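Local coordinates for protein Pre-mRNA splicing factor PRP8 (Cyanidioschyzon merolae, PDB 6NQI) that probably binds spliceosomal snRNAs and intronic pre-mRNA within the splicing machinery, this chain being the RNase H-like domain of Prp8, at residues I13-R21 and A111-M120; I154-A165 and E201-Q212. All blocks are in the same frame, centred on the assembly; numbering follows the deposited sequence.

Interaction 1. Residues I13-R21 and A111-M120; sequences IVDDRTAYR and AAAMPLQALM. With BME (beta-mercaptoethanol), chain C.
Asp15 OD2 accepts a weak, bent bond from the backbone N of Gln117 (3.1 Å) and a second from Arg17 NH2 (2.8 Å), which reaches it from above the carboxylate plane. The other oxygen, OD1, takes Arg17 NE at 2.8 Å, completing a side-on salt bridge, and from its opposite face the backbone N of Arg17, which makes an Asx turn. The Arg17 guanidinium also points NH1 at the carbonyl O of Ala112 (3.4 Å, weak). Gln117, its CG wedged between backbone N and carbonyl carbon (chi1 49°) and its chain extended, lays its amide over one guanidinium face with the planes 6° apart. Residues 13-16 belong to strand 11-21, an inner strand of the RNase H-like domain's mixed sheet, between strand 24-32 (antiparallel) and strand 81-84 (parallel). With an alanine at Arg17, Asp15 would probably lose the cation paired with its carboxylate, and the Gln117 amide the flat surface it rests on. Thr18 OG1 is satisfied by Val27 O and Trp29 NE1, leaving its CG2 to touch Gln117 OE1 at 3.4 Å. Ile13 CG2 packs on Ala111 CB (3.7 Å). Beta-mercaptoethanol, probably from the crystallisation liquor, donates a hydrogen bond from O1 to Asp16 OD1 (2.8 Å).

Interaction 2. Residues I154-A165 and E201-Q212; sequences IASARFLLLLHA and ETDWRRLELELQ
Arg158 reaches from helix 154-165 to three side chains of helix 201-210, and its guanidinium meets each differently. Two carboxylates lie at its edge, near its plane. NE bonds to Glu208 OE2 at 2.7 Å, approaching on the anti side of that carboxylate, whose plane stands steeply to the guanidinium. NH2 meets the syn lone pair of Glu201 OE1 at 2.9 Å, and NH1 adds a longer, weak bond to Glu201 OE2 at 3.4 Å, so Glu201 is gripped through both oxygens in a shared salt-bridge network. The flat side of the same group lies on the Trp204 indole, centres 4.6 Å apart and planes at 20°, offset so that NH1 sits above the ring near CG. With CG anti to the backbone N (chi1 -172°), the arginine extends straight off its helix, then bends at chi3 to lay its end along the indole. The two acids would be expected to balance the charge of this buried arginine. Over the next two turns the contact becomes mainly apolar: Leu162 CD2 meets Leu211 CD1 at 3.5 Å, Ala165 CB meets Leu211 CD2 at 3.9 Å, and Leu161 CD2 packs on Leu211 CB at 4.2 Å. The helix segments run in roughly the same direction, crossing at 46° with axes 10.7 Å apart. Trp146 adds a cation-pi contact to Arg158 and an edge-to-face one to Trp204, Val173 of helix 170-176 packs on Ala165 and Leu211, and Phe159 meets Trp31 of the sheet strand 24-32.

How the interactions relate
Interaction 1 closes before interaction 2 opens along the chain, and their centres lie about 19 Å apart. The first sits close to the middle of the domain, its centre about 7 Å from that of the chain, where strand 11-21 of the mixed sheet meets the loop leading to helix 123-130; the second lies further out, its centre about 17 Å from that of the chain, where helix 201-210, the last helix modelled in this chain, joins helix 152-168. That latter helix bridges them: His164 packs on Pro115, and Leu163 on Leu119 and Ala118. Helix 201-210 is thus joined to the sheet by way of helix 152-168, which touches both the 111-120 loop and, through Phe159, strand 24-32, all within Prp8's domain IV core.

Interaction 1. Residues I13-R21 and A111-M120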
loop_
_atom_site.group_PDB
_atom_site.type_symbol
_atom_site.label_atom_id
_atom_site.label_comp_id
_atom_site.label_asym_id
_atom_site.label_seq_id
_atom_site.Cartn_x
_atom_site.Cartn_y
_atom_site.Cartn_z
ATOM N N ILE A 13 5.617 3.618 0.008
ATOM C CA ILE A 13 5.905 2.193 -0.044
ATOM C C ILE A 13 4.995 1.559 -1.110
ATOM O O ILE A 13 3.759 1.599 -1.000
ATOM C CB ILE A 13 5.689 1.532 1.324
ATOM C CG1 ILE A 13 6.241 2.369 2.492
ATOM C CG2 ILE A 13 6.399 0.201 1.338
ATOM C CD1 ILE A 13 7.769 2.502 2.593
ATOM N N VAL A 14 5.593 0.997 -2.158
ATOM C CA VAL A 14 4.832 0.439 -3.261
ATOM C C VAL A 14 4.994 -1.073 -3.268
ATOM O O VAL A 14 6.124 -1.586 -3.251
ATOM C CB VAL A 14 5.258 1.050 -4.600
ATOM C CG1 VAL A 14 4.183 0.702 -5.680
ATOM C CG2 VAL A 14 5.525 2.563 -4.435
ATOM N N ASP A 15 3.865 -1.782 -3.244
ATOM C CA ASP A 15 3.833 -3.243 -3.183
ATOM C C ASP A 15 2.878 -3.730 -4.267
ATOM O O ASP A 15 1.671 -3.462 -4.206
ATOM C CB ASP A 15 3.402 -3.715 -1.786
ATOM C CG ASP A 15 3.629 -5.206 -1.552
ATOM O OD1 ASP A 15 3.774 -5.977 -2.520
ATOM O OD2 ASP A 15 3.682 -5.624 -0.371
ATOM N N ASP A 16 3.412 -4.430 -5.264
ATOM C CA ASP A 16 2.583 -4.941 -6.345
ATOM C C ASP A 16 2.521 -6.461 -6.357
ATOM O O ASP A 16 1.980 -7.039 -7.294
ATOM C CB ASP A 16 3.069 -4.388 -7.694
ATOM C CG ASP A 16 4.403 -4.967 -8.129
ATOM O OD1 ASP A 16 5.122 -5.554 -7.285
ATOM O OD2 ASP A 16 4.745 -4.796 -9.325
ATOM N N ARG A 17 3.000 -7.111 -5.303
ATOM C CA ARG A 17 3.066 -8.564 -5.233
ATOM C C ARG A 17 1.700 -9.255 -5.345
ATOM O O ARG A 17 1.654 -10.490 -5.446
ATOM C CB ARG A 17 3.761 -8.961 -3.938
ATOM C CG ARG A 17 5.220 -8.660 -3.967
ATOM C CD ARG A 17 5.879 -8.977 -2.657
ATOM N NE ARG A 17 5.589 -7.981 -1.630
ATOM C CZ ARG A 17 6.193 -7.975 -0.442
ATOM N NH1 ARG A 17 7.101 -8.913 -0.178
ATOM N NH2 ARG A 17 5.910 -7.037 0.464
ATOM N N THR A 18 0.603 -8.501 -5.313
ATOM C CA THR A 18 -0.741 -9.003 -5.570
ATOM C C THR A 18 -1.335 -8.339 -6.808
ATOM O O THR A 18 -2.538 -8.062 -6.883
ATOM C CB THR A 18 -1.652 -8.775 -4.364
ATOM O OG1 THR A 18 -1.739 -7.370 -4.082
ATOM C CG2 THR A 18 -1.153 -9.540 -3.156
ATOM N N ALA A 19 -0.518 -8.116 -7.829
ATOM C CA ALA A 19 -1.090 -7.532 -9.029
ATOM C C ALA A 19 -1.761 -8.606 -9.881
ATOM O O ALA A 19 -2.772 -8.332 -10.539
ATOM C CB ALA A 19 -0.010 -6.786 -9.812
ATOM N N TYR A 20 -1.213 -9.814 -9.885
ATOM C CA TYR A 20 -1.860 -10.981 -10.456
ATOM C C TYR A 20 -2.302 -11.911 -9.337
ATOM O O TYR A 20 -1.465 -12.411 -8.582
ATOM C CB TYR A 20 -0.953 -11.731 -11.432
ATOM C CG TYR A 20 -1.546 -13.053 -11.854
ATOM C CD1 TYR A 20 -2.586 -13.114 -12.782
ATOM C CD2 TYR A 20 -1.067 -14.239 -11.328
ATOM C CE1 TYR A 20 -3.138 -14.324 -13.166
ATOM C CE2 TYR A 20 -1.604 -15.447 -11.708
ATOM C CZ TYR A 20 -2.640 -15.493 -12.625
ATOM O OH TYR A 20 -3.167 -16.722 -12.980
ATOM N N ARG A 21 -3.603 -12.168 -9.252
ATOM C CA ARG A 21 -4.098 -13.220 -8.375
ATOM C C ARG A 21 -4.866 -14.217 -9.231
ATOM O O ARG A 21 -5.695 -13.802 -10.054
ATOM C CB ARG A 21 -4.998 -12.671 -7.250
ATOM C CG ARG A 21 -4.225 -11.907 -6.150
ATOM C CD ARG A 21 -5.059 -11.699 -4.882
ATOM N NE ARG A 21 -6.322 -11.037 -5.164
ATOM C CZ ARG A 21 -7.387 -11.128 -4.385
ATOM N NH1 ARG A 21 -7.325 -11.860 -3.279
ATOM N NH2 ARG A 21 -8.511 -10.504 -4.721
ATOM N N ALA A 111 11.420 -2.934 0.383
ATOM C CA ALA A 111 10.149 -2.936 1.106
ATOM C C ALA A 111 9.613 -4.345 1.300
ATOM O O ALA A 111 8.657 -4.523 2.066
ATOM C CB ALA A 111 9.102 -2.090 0.373
ATOM N N ALA A 112 10.294 -5.343 0.723
ATOM C CA ALA A 112 9.863 -6.730 0.825
ATOM C C ALA A 112 9.652 -7.143 2.274
ATOM O O ALA A 112 8.677 -7.831 2.598
ATOM C CB ALA A 112 10.894 -7.638 0.154
ATOM N N ALA A 113 10.555 -6.718 3.162
ATOM C CA ALA A 113 10.424 -6.999 4.585
ATOM C C ALA A 113 9.072 -6.567 5.142
ATOM O O ALA A 113 8.684 -7.030 6.222
ATOM C CB ALA A 113 11.544 -6.298 5.355
ATOM N N MET A 114 8.332 -5.719 4.422
ATOM C CA MET A 114 7.050 -5.219 4.909
ATOM C C MET A 114 5.880 -5.838 4.157
ATOM O O MET A 114 5.696 -5.560 2.961
ATOM C CB MET A 114 6.985 -3.688 4.847
ATOM C CG MET A 114 8.086 -3.014 5.694
ATOM S SD MET A 114 8.275 -1.211 5.565
ATOM C CE MET A 114 9.223 -1.002 4.063
ATOM N N PRO A 115 5.084 -6.707 4.802
ATOM C CA PRO A 115 3.977 -7.401 4.110
ATOM C C PRO A 115 2.744 -6.521 3.978
ATOM O O PRO A 115 1.684 -6.761 4.560
ATOM C CB PRO A 115 3.733 -8.604 5.018
ATOM C CG PRO A 115 4.013 -8.054 6.379
ATOM C CD PRO A 115 5.219 -7.154 6.199
ATOM N N LEU A 116 2.901 -5.471 3.170
ATOM C CA LEU A 116 1.804 -4.556 2.878
ATOM C C LEU A 116 0.699 -5.257 2.085
ATOM O O LEU A 116 -0.489 -4.945 2.258
ATOM C CB LEU A 116 2.357 -3.348 2.122
ATOM C CG LEU A 116 1.411 -2.252 1.677
ATOM C CD1 LEU A 116 0.788 -1.597 2.877
ATOM C CD2 LEU A 116 2.175 -1.239 0.870
ATOM N N GLN A 117 1.070 -6.215 1.226
ATOM C CA GLN A 117 0.075 -6.955 0.455
ATOM C C GLN A 117 -0.908 -7.693 1.363
ATOM O O GLN A 117 -2.005 -8.047 0.916
ATOM C CB GLN A 117 0.738 -7.992 -0.454
ATOM C CG GLN A 117 1.747 -8.854 0.269
ATOM C CD GLN A 117 2.299 -9.986 -0.590
ATOM O OE1 GLN A 117 1.802 -10.257 -1.685
ATOM N NE2 GLN A 117 3.313 -10.674 -0.074
ATOM N N ALA A 118 -0.527 -7.959 2.620
ATOM C CA ALA A 118 -1.430 -8.633 3.544
ATOM C C ALA A 118 -2.732 -7.862 3.741
ATOM O O ALA A 118 -3.718 -8.445 4.209
ATOM C CB ALA A 118 -0.726 -8.878 4.884
ATOM N N LEU A 119 -2.783 -6.584 3.350
ATOM C CA LEU A 119 -4.056 -5.877 3.444
ATOM C C LEU A 119 -5.145 -6.537 2.596
ATOM O O LEU A 119 -6.339 -6.288 2.823
ATOM C CB LEU A 119 -3.888 -4.420 3.028
ATOM C CG LEU A 119 -3.116 -3.637 4.060
ATOM C CD1 LEU A 119 -2.927 -2.180 3.607
ATOM C CD2 LEU A 119 -3.839 -3.753 5.397
ATOM N N MET A 120 -4.757 -7.402 1.653
ATOM C CA MET A 120 -5.722 -8.157 0.867
ATOM C C MET A 120 -6.683 -8.935 1.746
ATOM O O MET A 120 -7.744 -9.349 1.272
ATOM C CB MET A 120 -4.983 -9.132 -0.058
ATOM C CG MET A 120 -5.791 -9.613 -1.253
ATOM S SD MET A 120 -6.211 -8.210 -2.277
ATOM C CE MET A 120 -7.964 -8.058 -1.943
HETATM C C1 BME C . 5.994 -2.397 -6.424
HETATM C C2 BME C . 6.946 -2.117 -7.570
HETATM O O1 BME C . 6.451 -3.604 -5.868
HETATM S S2 BME C . 6.393 -0.822 -8.707
#

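Interaction 2. Residues I154-A165 and E201-Q212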
loop_
_atom_site.group_PDB
_atom_site.type_symbol
_atom_site.label_atom_id
_atom_site.label_comp_id
_atom_site.label_asym_id
_atom_site.label_seq_id
_atom_site.Cartn_x
_atom_site.Cartn_y
_atom_site.Cartn_z
ATOM N N ILE A 154 4.188 6.374 16.383
ATOM C CA ILE A 154 3.343 5.342 16.984
ATOM C C ILE A 154 2.300 4.846 15.991
ATOM O O ILE A 154 2.031 3.645 15.911
ATOM C CB ILE A 154 2.688 5.848 18.279
ATOM C CG1 ILE A 154 3.726 5.953 19.390
ATOM C CG2 ILE A 154 1.621 4.872 18.735
ATOM C CD1 ILE A 154 4.385 4.626 19.698
ATOM N N ALA A 155 1.670 5.763 15.249
ATOM C CA ALA A 155 0.694 5.367 14.237
ATOM C C ALA A 155 1.347 4.523 13.153
ATOM O O ALA A 155 0.806 3.485 12.736
ATOM C CB ALA A 155 0.061 6.611 13.618
ATOM N N SER A 156 2.527 4.944 12.709
ATOM C CA SER A 156 3.281 4.182 11.725
ATOM C C SER A 156 3.569 2.776 12.234
ATOM O O SER A 156 3.325 1.782 11.538
ATOM C CB SER A 156 4.586 4.934 11.428
ATOM O OG SER A 156 5.511 4.153 10.702
ATOM N N ALA A 157 4.097 2.682 13.461
ATOM C CA ALA A 157 4.441 1.389 14.042
ATOM C C ALA A 157 3.206 0.512 14.223
ATOM O O ALA A 157 3.273 -0.710 14.056
ATOM C CB ALA A 157 5.167 1.602 15.371
ATOM N N ARG A 158 2.075 1.119 14.583
ATOM C CA ARG A 158 0.839 0.372 14.766
ATOM C C ARG A 158 0.390 -0.241 13.454
ATOM O O ARG A 158 0.028 -1.422 13.385
ATOM C CB ARG A 158 -0.243 1.300 15.302
ATOM C CG ARG A 158 -1.490 0.584 15.705
ATOM C CD ARG A 158 -2.485 1.564 16.282
ATOM N NE ARG A 158 -2.041 2.163 17.533
ATOM C CZ ARG A 158 -2.726 3.098 18.178
ATOM N NH1 ARG A 158 -3.875 3.534 17.687
ATOM N NH2 ARG A 158 -2.260 3.597 19.314
ATOM N N PHE A 159 0.393 0.574 12.400
ATOM C CA PHE A 159 0.082 0.088 11.064
ATOM C C PHE A 159 1.001 -1.069 10.693
ATOM O O PHE A 159 0.542 -2.097 10.192
ATOM C CB PHE A 159 0.211 1.257 10.091
ATOM C CG PHE A 159 -0.206 0.967 8.698
ATOM C CD1 PHE A 159 -1.525 1.161 8.311
ATOM C CD2 PHE A 159 0.714 0.562 7.752
ATOM C CE1 PHE A 159 -1.921 0.928 7.021
ATOM C CE2 PHE A 159 0.316 0.324 6.447
ATOM C CZ PHE A 159 -1.000 0.508 6.090
ATOM N N LEU A 160 2.299 -0.942 10.975
ATOM C CA LEU A 160 3.236 -2.001 10.605
ATOM C C LEU A 160 2.953 -3.291 11.380
ATOM O O LEU A 160 2.996 -4.395 10.810
ATOM C CB LEU A 160 4.669 -1.513 10.835
ATOM C CG LEU A 160 5.847 -2.219 10.145
ATOM C CD1 LEU A 160 5.648 -2.360 8.644
ATOM C CD2 LEU A 160 7.122 -1.459 10.401
ATOM N N LEU A 161 2.657 -3.167 12.679
ATOM C CA LEU A 161 2.315 -4.331 13.496
ATOM C C LEU A 161 1.062 -5.014 12.971
ATOM O O LEU A 161 0.978 -6.249 12.946
ATOM C CB LEU A 161 2.116 -3.916 14.956
ATOM C CG LEU A 161 1.684 -5.024 15.920
ATOM C CD1 LEU A 161 2.695 -6.164 15.934
ATOM C CD2 LEU A 161 1.471 -4.479 17.319
ATOM N N LEU A 162 0.086 -4.216 12.536
ATOM C CA LEU A 162 -1.129 -4.757 11.935
ATOM C C LEU A 162 -0.804 -5.514 10.662
ATOM O O LEU A 162 -1.351 -6.598 10.424
ATOM C CB LEU A 162 -2.118 -3.634 11.641
ATOM C CG LEU A 162 -2.885 -3.175 12.879
ATOM C CD1 LEU A 162 -3.644 -1.900 12.596
ATOM C CD2 LEU A 162 -3.821 -4.239 13.398
ATOM N N LEU A 163 0.084 -4.952 9.830
ATOM C CA LEU A 163 0.462 -5.603 8.576
ATOM C C LEU A 163 1.036 -6.990 8.848
ATOM O O LEU A 163 0.623 -7.991 8.234
ATOM C CB LEU A 163 1.491 -4.752 7.836
ATOM C CG LEU A 163 1.077 -3.473 7.106
ATOM C CD1 LEU A 163 2.239 -2.927 6.282
ATOM C CD2 LEU A 163 -0.112 -3.666 6.234
ATOM N N HIS A 164 1.951 -7.081 9.823
ATOM C CA HIS A 164 2.570 -8.378 10.095
ATOM C C HIS A 164 1.594 -9.356 10.739
ATOM O O HIS A 164 1.657 -10.566 10.476
ATOM C CB HIS A 164 3.807 -8.207 10.959
ATOM C CG HIS A 164 4.998 -7.738 10.192
ATOM N ND1 HIS A 164 5.938 -8.607 9.682
ATOM C CD2 HIS A 164 5.393 -6.498 9.828
ATOM C CE1 HIS A 164 6.873 -7.921 9.052
ATOM N NE2 HIS A 164 6.564 -6.639 9.125
ATOM N N ALA A 165 0.693 -8.862 11.592
ATOM C CA ALA A 165 -0.307 -9.747 12.180
ATOM C C ALA A 165 -1.250 -10.295 11.111
ATOM O O ALA A 165 -1.612 -11.482 11.135
ATOM C CB ALA A 165 -1.082 -9.005 13.270
ATOM N N GLU A 201 -8.400 4.894 22.318
ATOM C CA GLU A 201 -6.980 4.556 22.367
ATOM C C GLU A 201 -6.687 3.415 23.327
ATOM O O GLU A 201 -5.712 2.689 23.125
ATOM C CB GLU A 201 -6.142 5.768 22.771
ATOM C CG GLU A 201 -5.739 6.687 21.637
ATOM C CD GLU A 201 -4.829 6.030 20.594
ATOM O OE1 GLU A 201 -3.907 5.282 20.989
ATOM O OE2 GLU A 201 -5.006 6.303 19.381
ATOM N N THR A 202 -7.489 3.251 24.381
ATOM C CA THR A 202 -7.237 2.167 25.329
ATOM C C THR A 202 -7.388 0.806 24.655
ATOM O O THR A 202 -6.560 -0.095 24.845
ATOM C CB THR A 202 -8.161 2.292 26.544
ATOM O OG1 THR A 202 -9.511 2.495 26.110
ATOM C CG2 THR A 202 -7.737 3.464 27.409
ATOM N N ASP A 203 -8.471 0.623 23.900
ATOM C CA ASP A 203 -8.646 -0.617 23.150
ATOM C C ASP A 203 -7.553 -0.805 22.101
ATOM O O ASP A 203 -7.120 -1.936 21.861
ATOM C CB ASP A 203 -10.037 -0.644 22.519
ATOM C CG ASP A 203 -11.133 -0.924 23.544
ATOM O OD1 ASP A 203 -10.878 -1.666 24.526
ATOM O OD2 ASP A 203 -12.240 -0.374 23.380
ATOM N N TRP A 204 -7.082 0.288 21.484
ATOM C CA TRP A 204 -5.943 0.204 20.570
ATOM C C TRP A 204 -4.693 -0.287 21.297
ATOM O O TRP A 204 -3.932 -1.096 20.759
ATOM C CB TRP A 204 -5.699 1.561 19.900
ATOM C CG TRP A 204 -6.509 1.767 18.621
ATOM C CD1 TRP A 204 -7.362 2.808 18.334
ATOM C CD2 TRP A 204 -6.536 0.908 17.475
ATOM N NE1 TRP A 204 -7.916 2.641 17.079
ATOM C CE2 TRP A 204 -7.426 1.483 16.538
ATOM C CE3 TRP A 204 -5.899 -0.294 17.151
ATOM C CZ2 TRP A 204 -7.689 0.896 15.316
ATOM C CZ3 TRP A 204 -6.160 -0.871 15.938
ATOM C CH2 TRP A 204 -7.045 -0.278 15.031
ATOM N N ARG A 205 -4.468 0.190 22.524
ATOM C CA ARG A 205 -3.321 -0.251 23.317
ATOM C C ARG A 205 -3.420 -1.736 23.653
ATOM O O ARG A 205 -2.460 -2.500 23.473
ATOM C CB ARG A 205 -3.261 0.575 24.604
ATOM C CG ARG A 205 -2.943 2.058 24.454
ATOM C CD ARG A 205 -3.337 2.779 25.746
ATOM N NE ARG A 205 -2.542 2.409 26.914
ATOM C CZ ARG A 205 -2.908 2.665 28.167
ATOM N NH1 ARG A 205 -4.056 3.282 28.410
ATOM N NH2 ARG A 205 -2.140 2.290 29.177
ATOM N N ARG A 206 -4.585 -2.166 24.142
ATOM C CA ARG A 206 -4.773 -3.583 24.437
ATOM C C ARG A 206 -4.582 -4.424 23.186
ATOM O O ARG A 206 -3.989 -5.509 23.237
ATOM C CB ARG A 206 -6.132 -3.840 25.086
ATOM C CG ARG A 206 -6.338 -3.065 26.370
ATOM C CD ARG A 206 -7.595 -3.508 27.077
ATOM N NE ARG A 206 -7.571 -3.130 28.488
ATOM C CZ ARG A 206 -8.447 -3.564 29.386
ATOM N NH1 ARG A 206 -9.415 -4.394 29.019
ATOM N NH2 ARG A 206 -8.349 -3.178 30.651
ATOM N N LEU A 207 -5.089 -3.940 22.052
ATOM C CA LEU A 207 -4.935 -4.657 20.794
ATOM C C LEU A 207 -3.468 -4.784 20.410
ATOM O O LEU A 207 -3.008 -5.869 20.033
ATOM C CB LEU A 207 -5.704 -3.915 19.710
ATOM C CG LEU A 207 -6.844 -4.662 19.060
ATOM C CD1 LEU A 207 -7.700 -3.676 18.291
ATOM C CD2 LEU A 207 -6.246 -5.711 18.153
ATOM N N GLU A 208 -2.717 -3.680 20.510
ATOM C CA GLU A 208 -1.281 -3.712 20.255
ATOM C C GLU A 208 -0.608 -4.777 21.102
ATOM O O GLU A 208 0.236 -5.538 20.613
ATOM C CB GLU A 208 -0.657 -2.340 20.532
ATOM C CG GLU A 208 -0.457 -1.450 19.312
ATOM C CD GLU A 208 0.157 -0.084 19.650
ATOM O OE1 GLU A 208 0.847 0.044 20.692
ATOM O OE2 GLU A 208 -0.051 0.866 18.860
ATOM N N LEU A 209 -0.968 -4.837 22.385
ATOM C CA LEU A 209 -0.391 -5.856 23.255
ATOM C C LEU A 209 -0.754 -7.262 22.768
ATOM O O LEU A 209 0.108 -8.143 22.687
ATOM C CB LEU A 209 -0.853 -5.627 24.702
ATOM C CG LEU A 209 -0.160 -4.509 25.506
ATOM C CD1 LEU A 209 -0.907 -4.199 26.801
ATOM C CD2 LEU A 209 1.295 -4.834 25.781
ATOM N N GLU A 210 -2.024 -7.481 22.410
ATOM C CA GLU A 210 -2.481 -8.819 22.039
ATOM C C GLU A 210 -1.907 -9.305 20.703
ATOM O O GLU A 210 -1.802 -10.517 20.497
ATOM C CB GLU A 210 -4.014 -8.839 22.028
ATOM C CG GLU A 210 -4.696 -10.181 21.667
ATOM C CD GLU A 210 -4.834 -11.177 22.822
ATOM O OE1 GLU A 210 -4.947 -10.744 23.991
ATOM O OE2 GLU A 210 -4.877 -12.400 22.547
ATOM N N LEU A 211 -1.494 -8.401 19.809
ATOM C CA LEU A 211 -1.070 -8.761 18.456
ATOM C C LEU A 211 0.402 -9.164 18.359
ATOM O O LEU A 211 1.028 -8.953 17.307
ATOM C CB LEU A 211 -1.366 -7.613 17.488
ATOM C CG LEU A 211 -2.826 -7.326 17.111
ATOM C CD1 LEU A 211 -2.924 -6.080 16.278
ATOM C CD2 LEU A 211 -3.398 -8.485 16.316
ATOM N N GLN A 212 0.968 -9.741 19.419
ATOM C CA GLN A 212 2.281 -10.395 19.382
ATOM C C GLN A 212 3.415 -9.516 18.842
ATOM O O GLN A 212 3.418 -8.296 19.006
ATOM C CB GLN A 212 2.192 -11.682 18.548
ATOM C CG GLN A 212 0.829 -12.385 18.624
ATOM C CD GLN A 212 0.858 -13.822 18.129
ATOM O OE1 GLN A 212 0.429 -14.127 17.014
ATOM N NE2 GLN A 212 1.348 -14.716 18.970
#